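Local coordinates for uncharacterized ATP-binding protein MJ1010 (Methanocaldococcus jannaschii DSM 2661, PDB 3BJO), which is of unknown function but probably binds ATP in the full-length protein, of which this chain is the C-terminal domain, a member of the helix-turn-helix clan, at residues G56-E61 against L88-F93; D14-L19 against W96-R101. One frame throughout, in Å; residues are numbered along the deposited sequence.

Contact 1 (G56-E61 against L88-F93); sequences GKYEIE and LKPQSF. With FMT (formic acid), chain B.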
loop_
_atom_site.group_PDB
_atom_site.type_symbol
_atom_site.label_atom_id
_atom_site.label_comp_id
_atom_site.label_asym_id
_atom_site.label_seq_id
_atom_site.Cartn_x
_atom_site.Cartn_y
_atom_site.Cartn_z
ATOM N N GLY A 56 -7.929 9.492 -2.848
ATOM C CA GLY A 56 -9.270 9.990 -2.754
ATOM C C GLY A 56 -10.371 8.969 -2.506
ATOM O O GLY A 56 -11.548 9.325 -2.577
ATOM N N LYS A 57 -10.016 7.713 -2.228
ATOM C CA LYS A 57 -11.024 6.674 -2.078
ATOM C C LYS A 57 -10.478 5.495 -1.321
ATOM O O LYS A 57 -9.392 5.015 -1.645
ATOM C CB LYS A 57 -11.513 6.213 -3.441
ATOM C CG LYS A 57 -12.927 5.693 -3.403
ATOM C CD LYS A 57 -13.248 5.016 -4.730
ATOM C CE LYS A 57 -14.717 4.611 -4.810
ATOM N NZ LYS A 57 -15.240 3.994 -3.558
ATOM N N TYR A 58 -11.217 5.024 -0.309
ATOM C CA TYR A 58 -10.684 4.000 0.590
ATOM C C TYR A 58 -10.619 2.657 -0.109
ATOM O O TYR A 58 -9.703 1.889 0.115
ATOM C CB TYR A 58 -11.514 3.894 1.889
ATOM C CG TYR A 58 -10.938 2.997 2.971
ATOM C CD1 TYR A 58 -9.819 3.368 3.677
ATOM C CD2 TYR A 58 -11.574 1.806 3.332
ATOM C CE1 TYR A 58 -9.282 2.552 4.722
ATOM C CE2 TYR A 58 -11.065 0.978 4.376
ATOM C CZ TYR A 58 -9.909 1.363 5.054
ATOM O OH TYR A 58 -9.379 0.565 6.071
ATOM N N GLU A 59 -11.568 2.405 -0.998
ATOM C CA GLU A 59 -11.723 1.093 -1.603
ATOM C C GLU A 59 -11.560 1.168 -3.111
ATOM O O GLU A 59 -12.303 1.887 -3.788
ATOM C CB GLU A 59 -13.096 0.502 -1.248
ATOM C CG GLU A 59 -13.296 -0.930 -1.750
ATOM C CD GLU A 59 -14.663 -1.534 -1.357
ATOM O OE1 GLU A 59 -15.630 -0.769 -1.081
ATOM O OE2 GLU A 59 -14.770 -2.787 -1.354
ATOM N N ILE A 60 -10.593 0.412 -3.629
ATOM C CA ILE A 60 -10.204 0.506 -5.053
ATOM C C ILE A 60 -10.407 -0.793 -5.849
ATOM O O ILE A 60 -10.029 -1.863 -5.410
ATOM C CB ILE A 60 -8.749 1.006 -5.211
ATOM C CG1 ILE A 60 -8.600 2.461 -4.689
ATOM C CG2 ILE A 60 -8.248 0.926 -6.716
ATOM C CD1 ILE A 60 -9.456 3.529 -5.443
ATOM N N GLU A 61 -10.978 -0.678 -7.034
ATOM C CA GLU A 61 -11.162 -1.849 -7.923
ATOM C C GLU A 61 -9.859 -2.472 -8.418
ATOM O O GLU A 61 -8.968 -1.755 -8.927
ATOM C CB GLU A 61 -12.028 -1.446 -9.094
ATOM C CG GLU A 61 -13.507 -1.254 -8.680
ATOM C CD GLU A 61 -14.306 -0.518 -9.705
ATOM O OE1 GLU A 61 -13.744 -0.118 -10.729
ATOM O OE2 GLU A 61 -15.512 -0.329 -9.495
ATOM N N LEU A 88 -9.683 -3.649 -3.377
ATOM C CA LEU A 88 -8.575 -3.652 -2.472
ATOM C C LEU A 88 -8.836 -2.494 -1.502
ATOM O O LEU A 88 -9.518 -1.493 -1.877
ATOM C CB LEU A 88 -7.281 -3.393 -3.269
ATOM C CG LEU A 88 -6.768 -4.482 -4.196
ATOM C CD1 LEU A 88 -6.137 -3.827 -5.472
ATOM C CD2 LEU A 88 -5.729 -5.326 -3.417
ATOM N N LYS A 89 -8.318 -2.608 -0.275
ATOM C CA LYS A 89 -8.382 -1.492 0.686
ATOM C C LYS A 89 -7.042 -1.455 1.399
ATOM O O LYS A 89 -6.377 -2.471 1.450
ATOM C CB LYS A 89 -9.494 -1.710 1.746
ATOM C CG LYS A 89 -10.962 -1.675 1.232
ATOM C CD LYS A 89 -11.988 -1.951 2.402
ATOM C CE LYS A 89 -13.447 -1.964 1.909
ATOM N NZ LYS A 89 -14.427 -2.314 3.027
ATOM N N PRO A 90 -6.657 -0.303 1.990
ATOM C CA PRO A 90 -5.470 -0.299 2.851
ATOM C C PRO A 90 -5.645 -1.266 4.031
ATOM O O PRO A 90 -6.774 -1.530 4.432
ATOM C CB PRO A 90 -5.385 1.157 3.359
ATOM C CG PRO A 90 -6.156 1.963 2.346
ATOM C CD PRO A 90 -7.284 1.034 1.897
ATOM N N GLN A 91 -4.554 -1.829 4.550
ATOM C CA GLN A 91 -4.702 -2.848 5.604
ATOM C C GLN A 91 -5.164 -2.274 6.900
ATOM O O GLN A 91 -5.606 -3.013 7.759
ATOM C CB GLN A 91 -3.440 -3.665 5.833
ATOM C CG GLN A 91 -3.315 -4.750 4.824
ATOM C CD GLN A 91 -2.583 -5.942 5.331
ATOM O OE1 GLN A 91 -2.249 -6.015 6.531
ATOM N NE2 GLN A 91 -2.321 -6.914 4.425
ATOM N N SER A 92 -5.079 -0.953 7.038
ATOM C CA SER A 92 -5.631 -0.256 8.228
ATOM C C SER A 92 -5.824 1.194 7.874
ATOM O O SER A 92 -5.371 1.617 6.808
ATOM C CB SER A 92 -4.717 -0.410 9.451
ATOM O OG SER A 92 -3.659 0.511 9.393
ATOM N N PHE A 93 -6.512 1.953 8.727
ATOM C CA PHE A 93 -6.702 3.384 8.456
ATOM C C PHE A 93 -5.380 4.142 8.647
ATOM O O PHE A 93 -5.234 5.281 8.133
ATOM C CB PHE A 93 -7.790 4.035 9.328
ATOM C CG PHE A 93 -9.157 3.379 9.234
ATOM C CD1 PHE A 93 -9.996 3.588 8.119
ATOM C CD2 PHE A 93 -9.626 2.560 10.286
ATOM C CE1 PHE A 93 -11.272 2.998 8.040
ATOM C CE2 PHE A 93 -10.935 1.959 10.215
ATOM C CZ PHE A 93 -11.742 2.184 9.083
HETATM C C FMT B . -13.126 2.250 -7.485
HETATM O O1 FMT B . -11.995 1.889 -7.819
HETATM O O2 FMT B . -13.766 1.744 -6.572
#
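The carbonyl oxygen L88 O is gripped from segment 56-61 by I60 N, 2.8 Å away, and by a CA-H...O contact from E59 CA. With the return bond L88 N to I60 O at 2.7 Å, this makes one antiparallel hydrogen-bonded pair and adds strand 60-61 to the edge of a three-stranded sheet whose 1-3-2 order is consistent with a winged-helix fold. Before the strand, Y58 lies against segment 88-93. Its CG is anti to the backbone N (chi1 -172°), which carries the ring out toward P90, whose CD sits over one face, 4.0 Å from the centroid, in a CH-pi contact. F93 lies nearly parallel to the Y58 ring but slid aside, so Y58 OH stands above one F93 face near the rim. The extended K89 chain passes E59, bringing K89 CE to 3.5 Å from E59 CD. The charges themselves stop short of a salt bridge, and E59 OE2 instead binds T87 and R85. Beyond the paired residue, E61 N donates to O1 of a formic acid molecule at 2.9 Å, almost straight at 176°.

Contact 2 (D14-L19 against W96-R101); sequences DEISKL and WNAIKR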
loop_
_atom_site.group_PDB
_atom_site.type_symbol
_atom_site.label_atom_id
_atom_site.label_comp_id
_atom_site.label_asym_id
_atom_site.label_seq_id
_atom_site.Cartn_x
_atom_site.Cartn_y
_atom_site.Cartn_z
ATOM N N ASP A 14 4.210 6.644 13.139
ATOM C CA ASP A 14 4.932 5.407 12.929
ATOM C C ASP A 14 4.635 4.804 11.556
ATOM O O ASP A 14 5.542 4.314 10.910
ATOM C CB ASP A 14 4.549 4.396 14.026
ATOM C CG ASP A 14 5.266 3.063 13.889
ATOM O OD1 ASP A 14 6.518 3.039 14.073
ATOM O OD2 ASP A 14 4.552 2.034 13.654
ATOM N N GLU A 15 3.367 4.806 11.129
ATOM C CA GLU A 15 3.000 4.125 9.917
ATOM C C GLU A 15 3.480 4.959 8.751
ATOM O O GLU A 15 3.812 4.419 7.739
ATOM C CB GLU A 15 1.490 3.895 9.793
ATOM C CG GLU A 15 1.035 3.346 8.363
ATOM C CD GLU A 15 1.829 2.112 7.888
ATOM O OE1 GLU A 15 2.268 1.310 8.749
ATOM O OE2 GLU A 15 2.061 1.964 6.667
ATOM N N ILE A 16 3.521 6.280 8.913
ATOM C CA ILE A 16 4.140 7.155 7.934
ATOM C C ILE A 16 5.628 6.832 7.724
ATOM O O ILE A 16 6.081 6.755 6.572
ATOM C CB ILE A 16 3.908 8.685 8.246
ATOM C CG1 ILE A 16 2.452 9.072 7.915
ATOM C CG2 ILE A 16 4.886 9.592 7.420
ATOM C CD1 ILE A 16 2.022 10.443 8.379
ATOM N N SER A 17 6.385 6.645 8.802
ATOM C CA SER A 17 7.783 6.269 8.684
ATOM C C SER A 17 7.887 4.930 7.993
ATOM O O SER A 17 8.758 4.727 7.158
ATOM C CB SER A 17 8.471 6.137 10.060
ATOM O OG SER A 17 8.218 7.301 10.814
ATOM N N LYS A 18 7.006 4.009 8.345
ATOM C CA LYS A 18 7.038 2.685 7.752
ATOM C C LYS A 18 6.766 2.723 6.247
ATOM O O LYS A 18 7.424 2.048 5.458
ATOM C CB LYS A 18 6.029 1.761 8.460
ATOM C CG LYS A 18 6.616 1.117 9.713
ATOM C CD LYS A 18 5.570 0.343 10.548
ATOM C CE LYS A 18 6.254 -0.080 11.861
ATOM N NZ LYS A 18 5.343 -0.366 13.041
ATOM N N LEU A 19 5.763 3.479 5.842
ATOM C CA LEU A 19 5.433 3.534 4.439
ATOM C C LEU A 19 6.605 4.213 3.662
ATOM O O LEU A 19 6.981 3.784 2.597
ATOM C CB LEU A 19 4.138 4.326 4.246
ATOM C CG LEU A 19 3.784 4.363 2.767
ATOM C CD1 LEU A 19 3.453 2.932 2.257
ATOM C CD2 LEU A 19 2.618 5.394 2.535
ATOM N N TRP A 96 -3.960 3.933 5.272
ATOM C CA TRP A 96 -4.650 4.950 4.452
ATOM C C TRP A 96 -4.139 6.363 4.681
ATOM O O TRP A 96 -3.803 7.101 3.730
ATOM C CB TRP A 96 -6.170 4.898 4.667
ATOM C CG TRP A 96 -6.968 5.588 3.587
ATOM C CD1 TRP A 96 -6.743 5.555 2.224
ATOM C CD2 TRP A 96 -8.131 6.395 3.775
ATOM N NE1 TRP A 96 -7.698 6.310 1.559
ATOM C CE2 TRP A 96 -8.559 6.835 2.480
ATOM C CE3 TRP A 96 -8.860 6.796 4.912
ATOM C CZ2 TRP A 96 -9.698 7.645 2.291
ATOM C CZ3 TRP A 96 -9.970 7.627 4.728
ATOM C CH2 TRP A 96 -10.379 8.042 3.426
ATOM N N ASN A 97 -4.116 6.764 5.954
ATOM C CA ASN A 97 -3.637 8.078 6.293
ATOM C C ASN A 97 -2.212 8.283 5.759
ATOM O O ASN A 97 -1.889 9.330 5.218
ATOM C CB ASN A 97 -3.648 8.286 7.805
ATOM C CG ASN A 97 -3.139 9.666 8.184
ATOM O OD1 ASN A 97 -3.783 10.684 7.879
ATOM N ND2 ASN A 97 -1.919 9.710 8.763
ATOM N N ALA A 98 -1.341 7.296 5.946
ATOM C CA ALA A 98 0.042 7.433 5.485
ATOM C C ALA A 98 0.094 7.673 3.949
ATOM O O ALA A 98 0.781 8.584 3.445
ATOM C CB ALA A 98 0.817 6.198 5.911
ATOM N N ILE A 99 -0.646 6.877 3.182
ATOM C CA ILE A 99 -0.724 7.112 1.745
ATOM C C ILE A 99 -1.110 8.583 1.411
ATOM O O ILE A 99 -0.486 9.252 0.555
ATOM C CB ILE A 99 -1.727 6.129 1.061
ATOM C CG1 ILE A 99 -1.182 4.700 1.090
ATOM C CG2 ILE A 99 -2.083 6.592 -0.397
ATOM C CD1 ILE A 99 -2.290 3.627 0.872
ATOM N N LYS A 100 -2.140 9.081 2.079
ATOM C CA LYS A 100 -2.662 10.434 1.832
ATOM C C LYS A 100 -1.654 11.530 2.251
ATOM O O LYS A 100 -1.635 12.619 1.687
ATOM C CB LYS A 100 -3.970 10.646 2.614
ATOM C CG LYS A 100 -5.141 9.707 2.220
ATOM C CD LYS A 100 -6.332 9.823 3.207
ATOM C CE LYS A 100 -7.299 10.927 2.802
ATOM N NZ LYS A 100 -8.661 10.760 3.422
ATOM N N ARG A 101 -0.848 11.233 3.264
ATOM C CA ARG A 101 0.157 12.179 3.744
ATOM C C ARG A 101 1.447 12.140 2.929
ATOM O O ARG A 101 2.125 13.132 2.822
ATOM C CB ARG A 101 0.496 11.890 5.209
ATOM C CG ARG A 101 -0.030 12.919 6.203
ATOM C CD ARG A 101 -1.502 12.795 6.470
ATOM N NE ARG A 101 -2.305 13.590 5.545
ATOM C CZ ARG A 101 -3.625 13.438 5.343
ATOM N NH1 ARG A 101 -4.248 14.227 4.463
ATOM N NH2 ARG A 101 -4.327 12.491 5.987
#
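The guanidinium of R101, on the residue whose CB meets I16 CD1, is flanked by its own helix: K100 CB lies over one face, toward the rim, and N97 CG lies at the edge, in plane. R101 NH2 donates to N97 OD1 at 2.7 Å; the acceptor lies in the guanidinium plane, whereas the donor comes in tilted from the amide plane. Elsewhere on the same helix, K100 CD rests over the centre of one face of the W96 ring. Across the interface no hydrogen bond forms, and the contact is mostly apolar. The backbones come nearest at I16 and A98, CA to CA 4.8 Å, and the A98 methyl, CB, lies among E15 CG at 3.8 Å, I16 CG1 at 3.9 Å and L19 CD2. The I16 chain is extended past CG1 (chi2 170°), which sends CD1 across the R101 stem at a slant, to 3.8 Å from R101 CB, and brings it near N97 ND2. An alanine at I16 would probably open a gap beside A98 and take away the apolar cover that CD1 gives R101 CB and CG. L19 CD2 reaches further down the helix, packing on the backbone at I99 N, 3.6 Å away, while V102 touches both I16 and L19. The axes of segments 14-19 and 96-101 approach to 8.7 Å and cross at -63°. The arrangement is an apolar helix-helix crossing with a small residue at its centre, joining the long N-terminal helix 3-24 to the C-terminal helix 93-102.

In the fold
The two contacts have centres about 13 Å apart, each about 9 Å from the centre of the chain. W96, on helix 93-102 but without a contact to 14-19, packs on contact 1: W96 CD2 lies 3.5 Å from Y58 CD1, the rings set edge to face, and W96 CD1 lies 3.6 Å from P90 CG. W96 NE1 bonds to F54 O. Strand 87-90 leads through Q91 and the N-cap S92 into helix 93-102, so one continuous piece of chain pairs with strand 60-61 and then crosses helix 3-24. Contact 2 joins the N-terminal helix to the C-terminal one, with contact 1 lying between them in sequence. The formic acid, also bonded to K64 NZ, is probably from the crystallisation liquor.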